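Local coordinates for protein dihydrodipicolinate synthase (Bacteroides thetaiotaomicron, PDB 4XKY) that probably catalyses Schiff-base aldol chemistry on pyruvate, as do the dihydrodipicolinate synthases of lysine biosynthesis and the related N-acetylneuraminate lyases, at residues Pro216-Ser221 / Gln238-Gln243; Glu194-Ser199 / Val220-Ala225. One frame throughout, in Å; residues are numbered along the deposited sequence.

Interaction 1: residues Pro216-Ser221 / Gln238-Gln243; sequences PELYVS and QEKVMQ. With ACT (acetate ion), chain E.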
loop_
_atom_site.group_PDB
_atom_site.type_symbol
_atom_site.label_atom_id
_atom_site.label_comp_id
_atom_site.label_asym_id
_atom_site.label_seq_id
_atom_site.Cartn_x
_atom_site.Cartn_y
_atom_site.Cartn_z
ATOM N N PRO A 216 -24.841 -23.436 -10.088
ATOM C CA PRO A 216 -25.810 -22.346 -9.895
ATOM C C PRO A 216 -26.856 -22.682 -8.835
ATOM O O PRO A 216 -27.232 -21.824 -8.040
ATOM C CB PRO A 216 -26.473 -22.203 -11.270
ATOM C CG PRO A 216 -26.031 -23.394 -12.062
ATOM C CD PRO A 216 -24.721 -23.823 -11.498
ATOM N N GLU A 217 -27.301 -23.931 -8.797
ATOM C CA GLU A 217 -28.352 -24.309 -7.848
ATOM C C GLU A 217 -27.944 -24.167 -6.404
ATOM O O GLU A 217 -28.757 -23.783 -5.575
ATOM C CB GLU A 217 -28.831 -25.740 -8.094
ATOM C CG GLU A 217 -29.552 -25.829 -9.421
ATOM C CD GLU A 217 -30.069 -27.209 -9.764
ATOM O OE1 GLU A 217 -29.853 -28.164 -8.978
ATOM O OE2 GLU A 217 -30.705 -27.325 -10.835
ATOM N N LEU A 218 -26.705 -24.538 -6.094
ATOM C CA LEU A 218 -26.202 -24.381 -4.748
ATOM C C LEU A 218 -26.273 -22.908 -4.334
ATOM O O LEU A 218 -26.702 -22.607 -3.231
ATOM C CB LEU A 218 -24.761 -24.888 -4.632
ATOM C CG LEU A 218 -23.972 -24.373 -3.420
ATOM C CD1 LEU A 218 -24.536 -24.917 -2.121
ATOM C CD2 LEU A 218 -22.511 -24.771 -3.536
ATOM N N TYR A 219 -25.854 -21.987 -5.201
ATOM C CA TYR A 219 -25.795 -20.596 -4.773
ATOM C C TYR A 219 -27.188 -19.979 -4.701
ATOM O O TYR A 219 -27.456 -19.146 -3.837
ATOM C CB TYR A 219 -24.873 -19.785 -5.672
ATOM C CG TYR A 219 -23.452 -20.209 -5.491
ATOM C CD1 TYR A 219 -22.622 -19.566 -4.590
ATOM C CD2 TYR A 219 -22.962 -21.295 -6.164
ATOM C CE1 TYR A 219 -21.323 -19.980 -4.400
ATOM C CE2 TYR A 219 -21.661 -21.721 -5.975
ATOM C CZ TYR A 219 -20.852 -21.057 -5.089
ATOM O OH TYR A 219 -19.553 -21.468 -4.908
ATOM N N VAL A 220 -28.067 -20.380 -5.614
ATOM C CA VAL A 220 -29.464 -19.952 -5.583
ATOM C C VAL A 220 -30.145 -20.448 -4.318
ATOM O O VAL A 220 -30.874 -19.690 -3.668
ATOM C CB VAL A 220 -30.227 -20.430 -6.832
ATOM C CG1 VAL A 220 -31.727 -20.230 -6.673
ATOM C CG2 VAL A 220 -29.735 -19.651 -8.041
ATOM N N SER A 221 -29.889 -21.709 -3.970
ATOM C CA SER A 221 -30.411 -22.269 -2.722
ATOM C C SER A 221 -29.914 -21.540 -1.495
ATOM O O SER A 221 -30.679 -21.317 -0.565
ATOM C CB SER A 221 -30.077 -23.757 -2.580
ATOM O OG SER A 221 -30.757 -24.498 -3.566
ATOM N N GLN A 238 -23.595 -22.898 3.478
ATOM C CA GLN A 238 -22.375 -22.112 3.679
ATOM C C GLN A 238 -21.132 -23.028 3.780
ATOM O O GLN A 238 -20.065 -22.692 3.251
ATOM C CB GLN A 238 -22.497 -21.188 4.910
ATOM C CG GLN A 238 -21.281 -20.311 5.191
ATOM C CD GLN A 238 -21.021 -19.278 4.099
ATOM O OE1 GLN A 238 -21.779 -19.164 3.127
ATOM N NE2 GLN A 238 -19.946 -18.525 4.250
ATOM N N GLU A 239 -21.268 -24.180 4.427
ATOM C CA GLU A 239 -20.133 -25.095 4.570
ATOM C C GLU A 239 -19.671 -25.610 3.209
ATOM O O GLU A 239 -18.468 -25.754 2.980
ATOM C CB GLU A 239 -20.439 -26.272 5.509
ATOM C CG GLU A 239 -19.309 -27.317 5.567
ATOM C CD GLU A 239 -19.312 -28.203 6.814
ATOM O OE1 GLU A 239 -20.371 -28.362 7.456
ATOM O OE2 GLU A 239 -18.244 -28.769 7.152
ATOM N N LYS A 240 -20.619 -25.887 2.315
ATOM C CA LYS A 240 -20.277 -26.310 0.958
ATOM C C LYS A 240 -19.606 -25.167 0.188
ATOM O O LYS A 240 -18.568 -25.365 -0.449
ATOM C CB LYS A 240 -21.517 -26.782 0.196
ATOM C CG LYS A 240 -22.091 -28.108 0.670
ATOM C CD LYS A 240 -23.185 -28.558 -0.295
ATOM C CE LYS A 240 -24.216 -29.473 0.350
ATOM N NZ LYS A 240 -23.697 -30.865 0.438
ATOM N N VAL A 241 -20.203 -23.977 0.227
ATOM C CA VAL A 241 -19.553 -22.815 -0.357
ATOM C C VAL A 241 -18.149 -22.642 0.211
ATOM O O VAL A 241 -17.219 -22.404 -0.554
ATOM C CB VAL A 241 -20.383 -21.533 -0.190
ATOM C CG1 VAL A 241 -19.584 -20.301 -0.591
ATOM C CG2 VAL A 241 -21.616 -21.616 -1.072
ATOM N N MET A 242 -17.954 -22.799 1.523
ATOM C CA MET A 242 -16.599 -22.569 2.060
ATOM C C MET A 242 -15.626 -23.683 1.666
ATOM O O MET A 242 -14.430 -23.436 1.514
ATOM C CB MET A 242 -16.583 -22.294 3.568
ATOM C CG MET A 242 -17.217 -20.968 3.997
ATOM S SD MET A 242 -16.768 -19.470 3.071
ATOM C CE MET A 242 -14.999 -19.461 3.387
ATOM N N GLN A 243 -16.135 -24.888 1.447
ATOM C CA GLN A 243 -15.303 -25.974 0.946
ATOM C C GLN A 243 -14.828 -25.719 -0.501
ATOM O O GLN A 243 -13.676 -25.969 -0.838
ATOM C CB GLN A 243 -16.059 -27.303 1.031
ATOM C CG GLN A 243 -15.138 -28.492 0.805
ATOM C CD GLN A 243 -15.868 -29.810 0.856
ATOM O OE1 GLN A 243 -16.958 -29.894 1.374
ATOM N NE2 GLN A 243 -15.271 -30.842 0.291
HETATM C C ACT E . -25.641 -27.259 -9.226
HETATM O O ACT E . -25.943 -26.471 -10.156
HETATM O OXT ACT E . -25.528 -26.863 -8.049
HETATM C CH3 ACT E . -25.402 -28.726 -9.491
#

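Interaction 2: residues Glu194-Ser199 / Val220-Ala225; sequences EIMAES and VSLYNA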
loop_
_atom_site.group_PDB
_atom_site.type_symbol
_atom_site.label_atom_id
_atom_site.label_comp_id
_atom_site.label_asym_id
_atom_site.label_seq_id
_atom_site.Cartn_x
_atom_site.Cartn_y
_atom_site.Cartn_z
ATOM N N GLU A 194 -18.122 -15.926 -0.466
ATOM C CA GLU A 194 -17.958 -16.385 0.909
ATOM C C GLU A 194 -18.812 -15.561 1.910
ATOM O O GLU A 194 -19.125 -16.025 2.991
ATOM C CB GLU A 194 -16.472 -16.379 1.288
ATOM C CG GLU A 194 -15.612 -17.335 0.437
ATOM C CD GLU A 194 -15.038 -16.693 -0.805
ATOM O OE1 GLU A 194 -15.504 -15.586 -1.210
ATOM O OE2 GLU A 194 -14.097 -17.297 -1.362
ATOM N N ILE A 195 -19.227 -14.358 1.523
ATOM C CA ILE A 195 -19.983 -13.483 2.415
ATOM C C ILE A 195 -21.362 -13.104 1.859
ATOM O O ILE A 195 -21.994 -12.152 2.342
ATOM C CB ILE A 195 -19.205 -12.190 2.708
ATOM C CG1 ILE A 195 -18.816 -11.471 1.408
ATOM C CG2 ILE A 195 -18.007 -12.510 3.569
ATOM C CD1 ILE A 195 -18.329 -10.044 1.604
ATOM N N MET A 196 -21.811 -13.841 0.851
ATOM C CA MET A 196 -23.123 -13.607 0.261
ATOM C C MET A 196 -24.209 -13.899 1.269
ATOM O O MET A 196 -25.145 -13.113 1.419
ATOM C CB MET A 196 -23.326 -14.494 -0.969
ATOM C CG MET A 196 -24.643 -14.309 -1.710
ATOM S SD MET A 196 -25.919 -15.505 -1.208
ATOM C CE MET A 196 -25.293 -17.049 -1.859
ATOM N N ALA A 197 -24.110 -15.051 1.929
ATOM C CA ALA A 197 -25.144 -15.465 2.869
ATOM C C ALA A 197 -25.279 -14.452 3.999
ATOM O O ALA A 197 -26.389 -14.058 4.360
ATOM C CB ALA A 197 -24.847 -16.842 3.431
ATOM N N GLU A 198 -24.156 -13.992 4.543
ATOM C CA GLU A 198 -24.267 -13.103 5.680
ATOM C C GLU A 198 -24.772 -11.722 5.229
ATOM O O GLU A 198 -25.545 -11.086 5.934
ATOM C CB GLU A 198 -22.965 -13.045 6.463
ATOM C CG GLU A 198 -21.911 -12.127 5.901
ATOM C CD GLU A 198 -20.578 -12.367 6.580
ATOM O OE1 GLU A 198 -20.034 -11.417 7.196
ATOM O OE2 GLU A 198 -20.096 -13.519 6.512
ATOM N N SER A 199 -24.367 -11.285 4.040
ATOM C CA SER A 199 -24.806 -9.991 3.537
ATOM C C SER A 199 -26.289 -10.053 3.198
ATOM O O SER A 199 -27.025 -9.124 3.503
ATOM C CB SER A 199 -24.006 -9.579 2.311
ATOM O OG SER A 199 -22.608 -9.673 2.551
ATOM N N VAL A 220 -28.067 -20.380 -5.614
ATOM C CA VAL A 220 -29.464 -19.952 -5.583
ATOM C C VAL A 220 -30.145 -20.448 -4.318
ATOM O O VAL A 220 -30.874 -19.690 -3.668
ATOM C CB VAL A 220 -30.227 -20.430 -6.832
ATOM C CG1 VAL A 220 -31.727 -20.230 -6.673
ATOM C CG2 VAL A 220 -29.735 -19.651 -8.041
ATOM N N SER A 221 -29.889 -21.709 -3.970
ATOM C CA SER A 221 -30.411 -22.269 -2.722
ATOM C C SER A 221 -29.914 -21.540 -1.495
ATOM O O SER A 221 -30.679 -21.317 -0.565
ATOM C CB SER A 221 -30.077 -23.757 -2.580
ATOM O OG SER A 221 -30.757 -24.498 -3.566
ATOM N N LEU A 222 -28.639 -21.178 -1.474
ATOM C CA LEU A 222 -28.107 -20.459 -0.333
ATOM C C LEU A 222 -28.686 -19.042 -0.264
ATOM O O LEU A 222 -29.054 -18.563 0.826
ATOM C CB LEU A 222 -26.586 -20.446 -0.346
ATOM C CG LEU A 222 -25.838 -19.688 0.758
ATOM C CD1 LEU A 222 -26.347 -19.918 2.178
ATOM C CD2 LEU A 222 -24.375 -20.092 0.669
ATOM N N TYR A 223 -28.813 -18.395 -1.420
ATOM C CA TYR A 223 -29.426 -17.073 -1.471
ATOM C C TYR A 223 -30.839 -17.067 -0.839
ATOM O O TYR A 223 -31.180 -16.166 -0.043
ATOM C CB TYR A 223 -29.503 -16.534 -2.903
ATOM C CG TYR A 223 -30.430 -15.338 -3.004
ATOM C CD1 TYR A 223 -30.011 -14.073 -2.580
ATOM C CD2 TYR A 223 -31.744 -15.473 -3.482
ATOM C CE1 TYR A 223 -30.856 -12.971 -2.653
ATOM C CE2 TYR A 223 -32.601 -14.373 -3.554
ATOM C CZ TYR A 223 -32.160 -13.129 -3.126
ATOM O OH TYR A 223 -33.002 -12.028 -3.187
ATOM N N ASN A 224 -31.646 -18.054 -1.222
ATOM C CA ASN A 224 -33.035 -18.205 -0.743
ATOM C C ASN A 224 -33.145 -18.531 0.755
ATOM O O ASN A 224 -34.015 -17.998 1.453
ATOM C CB ASN A 224 -33.753 -19.277 -1.589
ATOM C CG ASN A 224 -34.125 -18.766 -2.974
ATOM O OD1 ASN A 224 -34.617 -17.662 -3.110
ATOM N ND2 ASN A 224 -33.906 -19.565 -3.995
ATOM N N ALA A 225 -32.255 -19.405 1.226
ATOM C CA ALA A 225 -32.127 -19.706 2.644
ATOM C C ALA A 225 -31.686 -18.468 3.437
ATOM O O ALA A 225 -32.141 -18.285 4.566
ATOM C CB ALA A 225 -31.132 -20.831 2.861
#

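Interaction 1: residues Pro216-Ser221 / Gln238-Gln243
Leu-218 and Tyr-219, consecutive on one helix, both reach for Val-241 on another, and a single methyl group, Val-241 CG2, receives them. The leucine can be followed outward. Leu-218 CB lies 4.0 Å from the acetate atom OXT. CG, placed opposite the backbone N (chi1 161°), sits over one face of the Tyr-219 ring, offset toward the rim. There the chain forks: Leu-218 CD1 comes to 4.2 Å from Lys-240 CB, while Leu-218 CD2 meets Val-241 CG2 at 4.1 Å. Lys-240 contributes the base of its side chain; its amine leads away from the contact.

In this TIM-barrel protein, helix 216-227 follows strand 206-207, the last of the barrel, and helix 231-247 comes next, among the helices that follow the barrel in the C-terminal part of the chain. The two short segments run at 134° with axes 10.5 Å apart, a wide spacing that leaves the join to side chains. Tyr-219 starts out to one side and closes the distance with its ring: Tyr-219 CE1 stands 3.7 Å from Val-241 CG2, the ring meeting the methyl obliquely. Beyond it the phenol oxygen makes a weak hydrogen bond to Glu-193. Leu-237 and Ile-244 also pack on Leu-218, and Leu-222 on Val-241.

On the outer side, the first turn of helix 216-227 holds an acetate, probably from the crystallisation liquor. Glu-217 N donates to its atom O at 3.2 Å and Leu-218 N to OXT at 3.3 Å, so two consecutive amides each take one oxygen of the carboxylate, at fairly long range. The negative charge there is likely to be favoured by the positive end of the helix dipole.

Interaction 2: residues Glu194-Ser199 / Val220-Ala225
Ala-197 and Tyr-223 mark the register, their CA atoms 6.3 Å apart, as the first turn of helix 196-201 lies against the middle of helix 216-227. This closeness suits the small side chain of Ala-197, whose CB touches Leu-222 CD1 at 3.6 Å. Met-196 bridges the wider part. Its CG is carried away from the backbone N (chi1 -178°), and bends at chi2 and chi3 then swing the thioether across the facing helix, over Leu-222 and the backbone of Tyr-223: Met-196 SD lies 3.9 Å from Tyr-223 CA, and Met-196 CE ends 3.8 Å from Leu-222 CG. The Met-196 and Leu-222 side chains overlap flank to flank, pointing opposite ways. With an alanine in place of Met-196, the methyl and sulfur would be gone, and a gap is likely to open beside Leu-222 CG and the backbone of Tyr-223.

Behind this face, Ser-199 turns back on its own helix start. Its OG donates to Ile-195 O at 2.6 Å, from the face of that carbonyl opposite Ser-199 N, so the oxygen is gripped twice. Between the segments, by contrast, methyls and a thioether meet without polar pairing, and their contact probably rests on close fit and burial.

In the fold
Interactions 1 and 2 lie about 8 Å apart, centre to centre, and share helix 216-227, with Val-220 and Ser-221 common to both. Along the chain the order is 194-199, 216-221, 220-225 and 238-243, so the helix after the last barrel strand is clasped by an earlier neighbour, helix 196-201, and by the later helix 231-247. The two flanking segments also meet directly: Gln-238 NE2 probably hydrogen-bonds to Glu-194 O at 2.9 Å. Val-241 CG2 meets Leu-222 CD2 at 3.6 Å, joining the two apolar clusters. Together the two contacts join the barrel's outer helices to the C-terminal helical region, near but not at the predicted pyruvate-site residue Val-208.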